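Local atomic coordinates of fructokinase (Silicibacter sp., PDB entry 3C8U), a protein that probably transfers a phosphate from ATP to fructose, in the manner of P-loop kinases. Residues P20-V25 and A118-E123; P75-P80 and A109-I114; R164-W169 and D177-R182. All blocks are in the same frame, centred on the assembly; numbering follows the deposited sequence. Where two conformers were deposited one is given.

Contact 1: residues P20-V25 and A118-E123; sequences PGRQLV and AEVGPE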
loop_
_atom_site.group_PDB
_atom_site.type_symbol
_atom_site.label_atom_id
_atom_site.label_comp_id
_atom_site.label_asym_id
_atom_site.label_seq_id
_atom_site.Cartn_x
_atom_site.Cartn_y
_atom_site.Cartn_z
ATOM N N PRO A 20 -20.888 -1.179 12.017
ATOM C CA PRO A 20 -21.399 -1.933 10.871
ATOM C C PRO A 20 -20.435 -1.988 9.703
ATOM O O PRO A 20 -19.722 -1.036 9.385
ATOM C CB PRO A 20 -22.665 -1.157 10.456
ATOM C CG PRO A 20 -23.071 -0.404 11.658
ATOM C CD PRO A 20 -21.787 -0.080 12.416
ATOM N N GLY A 21 -20.445 -3.147 9.078
ATOM C CA GLY A 21 -19.762 -3.323 7.814
ATOM C C GLY A 21 -18.335 -3.734 8.034
ATOM O O GLY A 21 -17.947 -4.161 9.095
ATOM N N ARG A 22 -17.543 -3.561 7.006
ATOM C CA ARG A 22 -16.179 -4.028 7.039
ATOM C C ARG A 22 -15.270 -2.896 7.514
ATOM O O ARG A 22 -15.485 -1.716 7.207
ATOM C CB ARG A 22 -15.794 -4.509 5.640
ATOM C CG ARG A 22 -14.429 -5.059 5.557
ATOM C CD ARG A 22 -14.127 -5.581 4.175
ATOM N NE ARG A 22 -14.889 -6.778 3.851
ATOM C CZ ARG A 22 -15.846 -6.848 2.943
ATOM N NH1 ARG A 22 -16.212 -5.778 2.250
ATOM N NH2 ARG A 22 -16.459 -7.988 2.737
ATOM N N GLN A 23 -14.255 -3.266 8.271
ATOM C CA GLN A 23 -13.256 -2.302 8.777
ATOM C C GLN A 23 -12.010 -2.302 7.896
ATOM O O GLN A 23 -11.617 -3.321 7.344
ATOM C CB GLN A 23 -12.946 -2.583 10.248
ATOM C CG GLN A 23 -14.143 -2.164 11.155
ATOM C CD GLN A 23 -13.979 -2.541 12.613
ATOM O OE1 GLN A 23 -13.921 -1.673 13.465
ATOM N NE2 GLN A 23 -13.883 -3.833 12.899
ATOM N N LEU A 24 -11.473 -1.103 7.729
ATOM C CA LEU A 24 -10.250 -0.836 6.943
ATOM C C LEU A 24 -9.070 -0.414 7.806
ATOM O O LEU A 24 -9.116 0.516 8.615
ATOM C CB LEU A 24 -10.514 0.231 5.894
ATOM C CG LEU A 24 -11.654 0.016 4.873
ATOM C CD1 LEU A 24 -11.546 1.064 3.762
ATOM C CD2 LEU A 24 -11.558 -1.319 4.272
ATOM N N VAL A 25 -7.993 -1.132 7.596
ATOM C CA VAL A 25 -6.713 -0.830 8.208
ATOM C C VAL A 25 -5.700 -0.543 7.133
ATOM O O VAL A 25 -5.446 -1.366 6.247
ATOM C CB VAL A 25 -6.221 -1.993 9.145
ATOM C CG1 VAL A 25 -4.802 -1.706 9.689
ATOM C CG2 VAL A 25 -7.191 -2.231 10.295
ATOM N N ALA A 118 -8.810 -10.409 -8.195
ATOM C CA ALA A 118 -8.989 -10.709 -6.759
ATOM C C ALA A 118 -10.357 -10.302 -6.248
ATOM O O ALA A 118 -11.054 -9.487 -6.847
ATOM C CB ALA A 118 -7.867 -10.042 -5.925
ATOM N N GLU A 119 -10.741 -10.890 -5.128
ATOM C CA GLU A 119 -12.028 -10.588 -4.484
ATOM C C GLU A 119 -11.926 -10.558 -2.966
ATOM O O GLU A 119 -11.377 -11.464 -2.391
ATOM C CB GLU A 119 -13.039 -11.666 -4.856
ATOM C CG GLU A 119 -14.465 -11.352 -4.457
ATOM C CD GLU A 119 -15.403 -12.523 -4.671
ATOM O OE1 GLU A 119 -15.227 -13.551 -4.008
ATOM O OE2 GLU A 119 -16.325 -12.404 -5.491
ATOM N N VAL A 120 -12.474 -9.515 -2.348
ATOM C CA VAL A 120 -12.730 -9.513 -0.914
ATOM C C VAL A 120 -14.160 -9.993 -0.752
ATOM O O VAL A 120 -15.099 -9.417 -1.280
ATOM C CB VAL A 120 -12.601 -8.123 -0.302
ATOM C CG1 VAL A 120 -12.791 -8.191 1.174
ATOM C CG2 VAL A 120 -11.229 -7.529 -0.680
ATOM N N GLY A 121 -14.292 -11.072 0.006
ATOM C CA GLY A 121 -15.576 -11.715 0.261
ATOM C C GLY A 121 -16.222 -11.370 1.583
ATOM O O GLY A 121 -15.602 -10.790 2.474
ATOM N N PRO A 122 -17.481 -11.799 1.752
ATOM C CA PRO A 122 -18.288 -11.434 2.914
ATOM C C PRO A 122 -17.732 -11.941 4.247
ATOM O O PRO A 122 -18.028 -11.379 5.289
ATOM C CB PRO A 122 -19.680 -12.006 2.606
ATOM C CG PRO A 122 -19.587 -12.693 1.293
ATOM C CD PRO A 122 -18.172 -12.658 0.785
ATOM N N GLU A 123 -16.895 -12.962 4.181
ATOM C CA GLU A 123 -16.261 -13.543 5.388
ATOM C C GLU A 123 -15.143 -12.649 5.948
ATOM O O GLU A 123 -14.753 -12.739 7.112
ATOM C CB GLU A 123 -15.704 -14.930 5.101
ATOM C CG GLU A 123 -14.437 -14.938 4.287
ATOM C CD GLU A 123 -14.633 -14.828 2.786
ATOM O OE1 GLU A 123 -15.788 -14.644 2.280
ATOM O OE2 GLU A 123 -13.597 -14.947 2.104
#

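Contact 2: residues P75-P80 and A109-I114; sequences PRKGAP and ARDIAI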
loop_
_atom_site.group_PDB
_atom_site.type_symbol
_atom_site.label_atom_id
_atom_site.label_comp_id
_atom_site.label_asym_id
_atom_site.label_seq_id
_atom_site.Cartn_x
_atom_site.Cartn_y
_atom_site.Cartn_z
ATOM N N PRO A 75 8.133 7.493 -17.489
ATOM C CA PRO A 75 9.347 7.345 -16.671
ATOM C C PRO A 75 9.132 7.512 -15.167
ATOM O O PRO A 75 10.028 7.215 -14.372
ATOM C CB PRO A 75 10.289 8.437 -17.207
ATOM C CG PRO A 75 9.556 9.209 -18.188
ATOM C CD PRO A 75 8.202 8.612 -18.438
ATOM N N ARG A 76 7.943 7.947 -14.783
ATOM C CA ARG A 76 7.619 8.183 -13.368
ATOM C C ARG A 76 6.562 7.205 -12.842
ATOM O O ARG A 76 5.944 7.415 -11.789
ATOM C CB ARG A 76 7.118 9.615 -13.172
ATOM C CG ARG A 76 8.196 10.677 -13.125
ATOM C CD ARG A 76 7.559 12.057 -13.303
ATOM N NE ARG A 76 6.613 12.407 -12.242
ATOM C CZ ARG A 76 7.013 12.634 -11.005
ATOM N NH1 ARG A 76 8.304 12.534 -10.742
ATOM N NH2 ARG A 76 6.160 12.946 -10.052
ATOM N N LYS A 77 6.349 6.136 -13.587
ATOM C CA LYS A 77 5.419 5.097 -13.148
ATOM C C LYS A 77 5.736 4.724 -11.732
ATOM O O LYS A 77 6.868 4.402 -11.404
ATOM C CB LYS A 77 5.460 3.858 -14.023
ATOM C CG LYS A 77 4.326 2.884 -13.750
ATOM C CD LYS A 77 4.219 1.826 -14.850
ATOM C CE LYS A 77 3.070 0.866 -14.582
ATOM N NZ LYS A 77 2.803 -0.112 -15.646
ATOM N N GLY A 78 4.727 4.809 -10.878
ATOM C CA GLY A 78 4.917 4.592 -9.457
ATOM C C GLY A 78 4.635 5.829 -8.650
ATOM O O GLY A 78 4.308 5.753 -7.467
ATOM N N ALA A 79 4.789 6.967 -9.299
ATOM C CA ALA A 79 4.440 8.256 -8.698
ATOM C C ALA A 79 2.923 8.349 -8.508
ATOM O O ALA A 79 2.151 7.690 -9.226
ATOM C CB ALA A 79 4.959 9.441 -9.567
ATOM N N PRO A 80 2.472 9.190 -7.571
ATOM C CA PRO A 80 1.047 9.206 -7.253
ATOM C C PRO A 80 0.188 9.482 -8.482
ATOM O O PRO A 80 -0.889 8.924 -8.639
ATOM C CB PRO A 80 0.908 10.349 -6.246
ATOM C CG PRO A 80 2.239 10.672 -5.780
ATOM C CD PRO A 80 3.261 10.062 -6.684
ATOM N N ALA A 109 5.991 -8.548 -13.343
ATOM C CA ALA A 109 6.784 -9.104 -14.437
ATOM C C ALA A 109 6.271 -8.597 -15.759
ATOM O O ALA A 109 7.037 -8.334 -16.686
ATOM C CB ALA A 109 6.748 -10.650 -14.421
ATOM N N ARG A 110 4.952 -8.472 -15.849
ATOM C CA ARG A 110 4.332 -8.122 -17.113
ATOM C C ARG A 110 4.050 -6.632 -17.179
ATOM O O ARG A 110 3.671 -6.119 -18.209
ATOM C CB ARG A 110 3.086 -8.937 -17.353
ATOM C CG ARG A 110 3.407 -10.364 -17.771
ATOM C CD ARG A 110 2.248 -11.008 -18.466
ATOM N NE ARG A 110 1.201 -11.340 -17.515
ATOM C CZ ARG A 110 0.023 -11.852 -17.841
ATOM N NH1 ARG A 110 -0.276 -12.096 -19.107
ATOM N NH2 ARG A 110 -0.858 -12.105 -16.900
ATOM N N ASP A 111 4.289 -5.967 -16.055
ATOM C CA ASP A 111 4.149 -4.502 -15.922
ATOM C C ASP A 111 2.759 -4.044 -16.345
ATOM O O ASP A 111 2.574 -3.028 -17.014
ATOM C CB ASP A 111 5.241 -3.800 -16.736
ATOM C CG ASP A 111 5.319 -2.337 -16.452
ATOM O OD1 ASP A 111 4.870 -1.918 -15.360
ATOM O OD2 ASP A 111 5.823 -1.599 -17.321
ATOM N N ILE A 112 1.788 -4.854 -15.953
ATOM C CA ILE A 112 0.359 -4.519 -16.094
ATOM C C ILE A 112 -0.466 -4.823 -14.863
ATOM O O ILE A 112 -0.145 -5.675 -14.017
ATOM C CB ILE A 112 -0.304 -5.284 -17.296
ATOM C CG1 ILE A 112 -0.140 -6.812 -17.110
ATOM C CG2 ILE A 112 0.278 -4.848 -18.653
ATOM C CD1 ILE A 112 -0.737 -7.644 -18.285
ATOM N N ALA A 113 -1.585 -4.120 -14.799
ATOM C CA ALA A 113 -2.606 -4.352 -13.781
ATOM C C ALA A 113 -3.720 -5.185 -14.391
ATOM O O ALA A 113 -4.262 -4.867 -15.451
ATOM C CB ALA A 113 -3.141 -3.013 -13.215
ATOM N N ILE A 114 -3.995 -6.308 -13.750
ATOM C CA ILE A 114 -4.991 -7.267 -14.246
ATOM C C ILE A 114 -6.336 -7.048 -13.529
ATOM O O ILE A 114 -6.455 -7.274 -12.319
ATOM C CB ILE A 114 -4.554 -8.749 -14.006
ATOM C CG1 ILE A 114 -3.179 -9.037 -14.625
ATOM C CG2 ILE A 114 -5.603 -9.715 -14.583
ATOM C CD1 ILE A 114 -3.179 -8.953 -16.130
#

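Contact 3: residues R164-W169 and D177-R182; sequences RLVQRW and DAAVAR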
loop_
_atom_site.group_PDB
_atom_site.type_symbol
_atom_site.label_atom_id
_atom_site.label_comp_id
_atom_site.label_asym_id
_atom_site.label_seq_id
_atom_site.Cartn_x
_atom_site.Cartn_y
_atom_site.Cartn_z
ATOM N N ARG A 164 17.890 -1.303 -0.407
ATOM C CA ARG A 164 16.944 -2.372 -0.731
ATOM C C ARG A 164 16.485 -2.269 -2.151
ATOM O O ARG A 164 16.342 -3.263 -2.848
ATOM C CB ARG A 164 15.754 -2.339 0.206
ATOM C CG ARG A 164 16.177 -2.615 1.572
ATOM C CD ARG A 164 15.009 -2.999 2.398
ATOM N NE ARG A 164 15.274 -2.819 3.812
ATOM C CZ ARG A 164 14.326 -2.645 4.721
ATOM N NH1 ARG A 164 13.042 -2.612 4.352
ATOM N NH2 ARG A 164 14.672 -2.487 5.989
ATOM N N LEU A 165 16.343 -1.031 -2.600
ATOM C CA LEU A 165 15.958 -0.750 -3.987
ATOM C C LEU A 165 17.066 -1.113 -4.956
ATOM O O LEU A 165 16.809 -1.633 -6.038
ATOM C CB LEU A 165 15.515 0.705 -4.160
ATOM C CG LEU A 165 14.144 0.965 -3.515
ATOM C CD1 LEU A 165 13.821 2.459 -3.371
ATOM C CD2 LEU A 165 13.061 0.242 -4.275
ATOM N N VAL A 166 18.311 -0.871 -4.562
ATOM C CA VAL A 166 19.433 -1.207 -5.463
ATOM C C VAL A 166 19.480 -2.723 -5.634
ATOM O O VAL A 166 19.576 -3.222 -6.748
ATOM C CB VAL A 166 20.772 -0.622 -5.012
ATOM C CG1 VAL A 166 21.953 -1.214 -5.808
ATOM C CG2 VAL A 166 20.736 0.899 -5.184
ATOM N N GLN A 167 19.349 -3.437 -4.531
ATOM C CA GLN A 167 19.317 -4.909 -4.581
ATOM C C GLN A 167 18.207 -5.406 -5.496
ATOM O O GLN A 167 18.394 -6.349 -6.289
ATOM C CB GLN A 167 19.184 -5.542 -3.198
ATOM C CG GLN A 167 19.470 -7.071 -3.211
ATOM C CD GLN A 167 20.848 -7.433 -3.797
ATOM O OE1 GLN A 167 21.889 -7.045 -3.261
ATOM N NE2 GLN A 167 20.851 -8.197 -4.895
ATOM N N ARG A 168 17.077 -4.726 -5.422
ATOM C CA ARG A 168 15.914 -5.097 -6.245
ATOM C C ARG A 168 16.320 -5.082 -7.697
ATOM O O ARG A 168 16.099 -6.024 -8.440
ATOM C CB ARG A 168 14.720 -4.155 -6.003
ATOM C CG ARG A 168 13.589 -4.299 -7.011
ATOM C CD ARG A 168 12.252 -3.850 -6.407
ATOM N NE ARG A 168 11.831 -2.513 -6.839
ATOM C CZ ARG A 168 10.825 -1.836 -6.279
ATOM N NH1 ARG A 168 10.163 -2.358 -5.253
ATOM N NH2 ARG A 168 10.493 -0.632 -6.721
ATOM N N TRP A 169 16.997 -4.016 -8.071
ATOM C CA TRP A 169 17.355 -3.793 -9.456
ATOM C C TRP A 169 18.508 -4.701 -9.870
ATOM O O TRP A 169 18.645 -5.086 -11.045
ATOM C CB TRP A 169 17.618 -2.314 -9.718
ATOM C CG TRP A 169 16.327 -1.584 -9.677
ATOM C CD1 TRP A 169 15.859 -0.781 -8.676
ATOM C CD2 TRP A 169 15.280 -1.680 -10.639
ATOM N NE1 TRP A 169 14.590 -0.341 -8.979
ATOM C CE2 TRP A 169 14.214 -0.874 -10.183
ATOM C CE3 TRP A 169 15.145 -2.354 -11.856
ATOM C CZ2 TRP A 169 13.023 -0.719 -10.908
ATOM C CZ3 TRP A 169 13.962 -2.193 -12.581
ATOM C CH2 TRP A 169 12.918 -1.384 -12.099
ATOM N N ASP A 177 25.967 -0.048 -11.158
ATOM C CA ASP A 177 25.864 1.354 -11.596
ATOM C C ASP A 177 24.444 1.654 -12.026
ATOM O O ASP A 177 23.840 2.655 -11.657
ATOM C CB ASP A 177 26.730 1.604 -12.823
ATOM C CG ASP A 177 28.197 1.809 -12.496
ATOM O OD1 ASP A 177 28.540 2.091 -11.320
ATOM O OD2 ASP A 177 29.010 1.695 -13.448
ATOM N N ALA A 178 23.948 0.751 -12.852
ATOM C CA ALA A 178 22.617 0.891 -13.450
ATOM C C ALA A 178 21.532 0.785 -12.411
ATOM O O ALA A 178 20.510 1.464 -12.498
ATOM C CB ALA A 178 22.390 -0.151 -14.556
ATOM N N ALA A 179 21.760 -0.091 -11.439
ATOM C CA ALA A 179 20.763 -0.398 -10.428
ATOM C C ALA A 179 20.628 0.832 -9.528
ATOM O O ALA A 179 19.547 1.245 -9.138
ATOM C CB ALA A 179 21.160 -1.638 -9.589
ATOM N N VAL A 180 21.769 1.430 -9.241
ATOM C CA VAL A 180 21.809 2.662 -8.419
ATOM C C VAL A 180 21.071 3.811 -9.133
ATOM O O VAL A 180 20.271 4.546 -8.541
ATOM C CB VAL A 180 23.274 3.065 -8.096
ATOM C CG1 VAL A 180 23.361 4.549 -7.655
ATOM C CG2 VAL A 180 23.856 2.125 -7.033
ATOM N N ALA A 181 21.337 3.943 -10.421
ATOM C CA ALA A 181 20.784 5.060 -11.201
ATOM C C ALA A 181 19.275 4.916 -11.269
ATOM O O ALA A 181 18.507 5.869 -11.122
ATOM C CB ALA A 181 21.384 5.102 -12.628
ATOM N N ARG A 182 18.862 3.681 -11.457
ATOM C CA ARG A 182 17.445 3.370 -11.641
ATOM C C ARG A 182 16.709 3.703 -10.366
ATOM O O ARG A 182 15.661 4.354 -10.361
ATOM C CB ARG A 182 17.265 1.893 -11.990
ATOM C CG ARG A 182 15.857 1.475 -12.290
ATOM C CD ARG A 182 15.367 2.092 -13.579
ATOM N NE ARG A 182 14.159 1.408 -14.033
ATOM C CZ ARG A 182 14.155 0.399 -14.903
ATOM N NH1 ARG A 182 15.295 -0.030 -15.442
ATOM N NH2 ARG A 182 13.006 -0.172 -15.243
#

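Contact 1: residues P20-V25 and A118-E123
R22 NH2 is held by two backbone carbonyls, G121 O across this contact, 2.9 Å away, and E99 O outside it. The bond from R22 NH2 to G121 O is weak, its N-H...O angle being only 127°, and the oxygen stands obliquely to the guanidinium. The setting is consistent with a P-loop kinase fold: residues 20-25 lead into strand 23-28 of the parallel sheet, which runs up to a probable Walker A loop, while residues 118-123 form the exit of strand 112-120, one half of an antiparallel hairpin beside that sheet. R22 bridges the two sheets from just before strand 23-28. Its CG lies anti to the backbone N (chi1 -178°), and the chain runs straight until a bend at chi3 of -69° turns the head group toward the hairpin. Its strongest polar partner, L95 O of helix 85-97, lies outside the two segments and shares NH1 with Q98 O, and NE is bonded to C124 O. With all three nitrogens engaged by carbonyl oxygens, the buried cation is held against rotation, and the several C=O dipoles would help to offset its charge. The nearest carboxylate oxygen of the 118-123 segment, E123 OE1, is 6.7 Å from R22 NH2 and makes no ion pair with it. V120 supplies the apolar side of the contact. Its CB points toward R22, and only the CG1 branch touches, sitting above one guanidinium face and offset toward the rim. The two side chains meet at a slant, with V120 CG1 3.7 Å from R22 NE and 3.8 Å from R22 CZ. P122 takes a different position, its CA lying at the guanidinium edge, 3.9 Å from R22 NH2.

Contact 2: residues P75-P80 and A109-I114
K77 NZ and D111 OD1 form a salt bridge 2.8 Å long between a loop and the turn of a hairpin. The lysine is extended throughout, each torsion beyond CG close to 180°, and meets an aspartate arriving from the opposite direction. NZ approaches OD1 from above the carboxylate, 53° out of its plane. The lysine tail follows the ammonium in, with K77 CE 3.4 Å from D111 OD1. N65 ties both partners together, its OD1 accepting from K77 NZ while its ND2 donates to D111 OD2. The two carboxylate oxygens therefore have different donors, and a single asparagine amide helps to position both charges. Behind the lysine, residues R76 to A79 make a type II beta turn, closed by A79 N to R76 O at 2.8 Å; G78 supplies the positive phi of its third position. K77 O accepts from N186 ND2, and G78 O is bonded to Y133 OH. On the other side, D111 and I112 belong to a G1 beta bulge where strands 101-107 and 112-120 join, and F106 touches both K77 and D111. The bridge fastens the loop between helices 65-68 and 85-97 to the turn end of this antiparallel hairpin.

Contact 3: residues R164-W169 and D177-R182
R182 lies across the indole of W169, its CG over the centre of one face. R182 CG is 3.6 Å from the centroid of the six-membered ring and 14° off its normal, a CH-pi contact. A bend at chi2 then carries the rest of the chain along the ring, and the guanidinium sets its own face over the far corner, with R182 NH2 3.4 Å from W169 CH2. The two planes are 34° apart, so the groups overlap without lying flat on each other. Helices 158-171 and 176-184 are consecutive helices joined by a short loop, packed against each other on the outside of the presumed kinase domain; the axes of the two short segments approach to 8.1 Å, with their directions 126° apart. A179 is the small bump of the second helix. Its methyl fits the hollow between V166 and W169, one turn apart on the first: A179 CB is 3.6 Å from W169 CB and also 3.6 Å from V166 O. With only a methyl at this point the backbones lie close, W169 CA to A179 CA being 4.9 Å. Beside this methyl the branched ends of V166 and V180 meet aslant, V166 CG2 lying 3.8 Å from V180 CG2.

How the contacts relate
From the N terminus, the chain first passes residues 20-25, at the start of a central strand of the parallel sheet, and contact 1 closes only after 92 intervening residues. Contact 2 is nested inside that long loop: residues 75-80 precede helix 85-97, and residues 109-114 open strand 112-120, whose other end serves contact 1. The two contacts thus tie opposite ends of one hairpin strand to different parts of the fold, their centres 26 Å apart. Contact 3 follows in series as a short local closure between helices 158-171 and 176-184. Its centre is about 17 Å from that of contact 2, without touching it, and it lies across the chain's centre from contact 1.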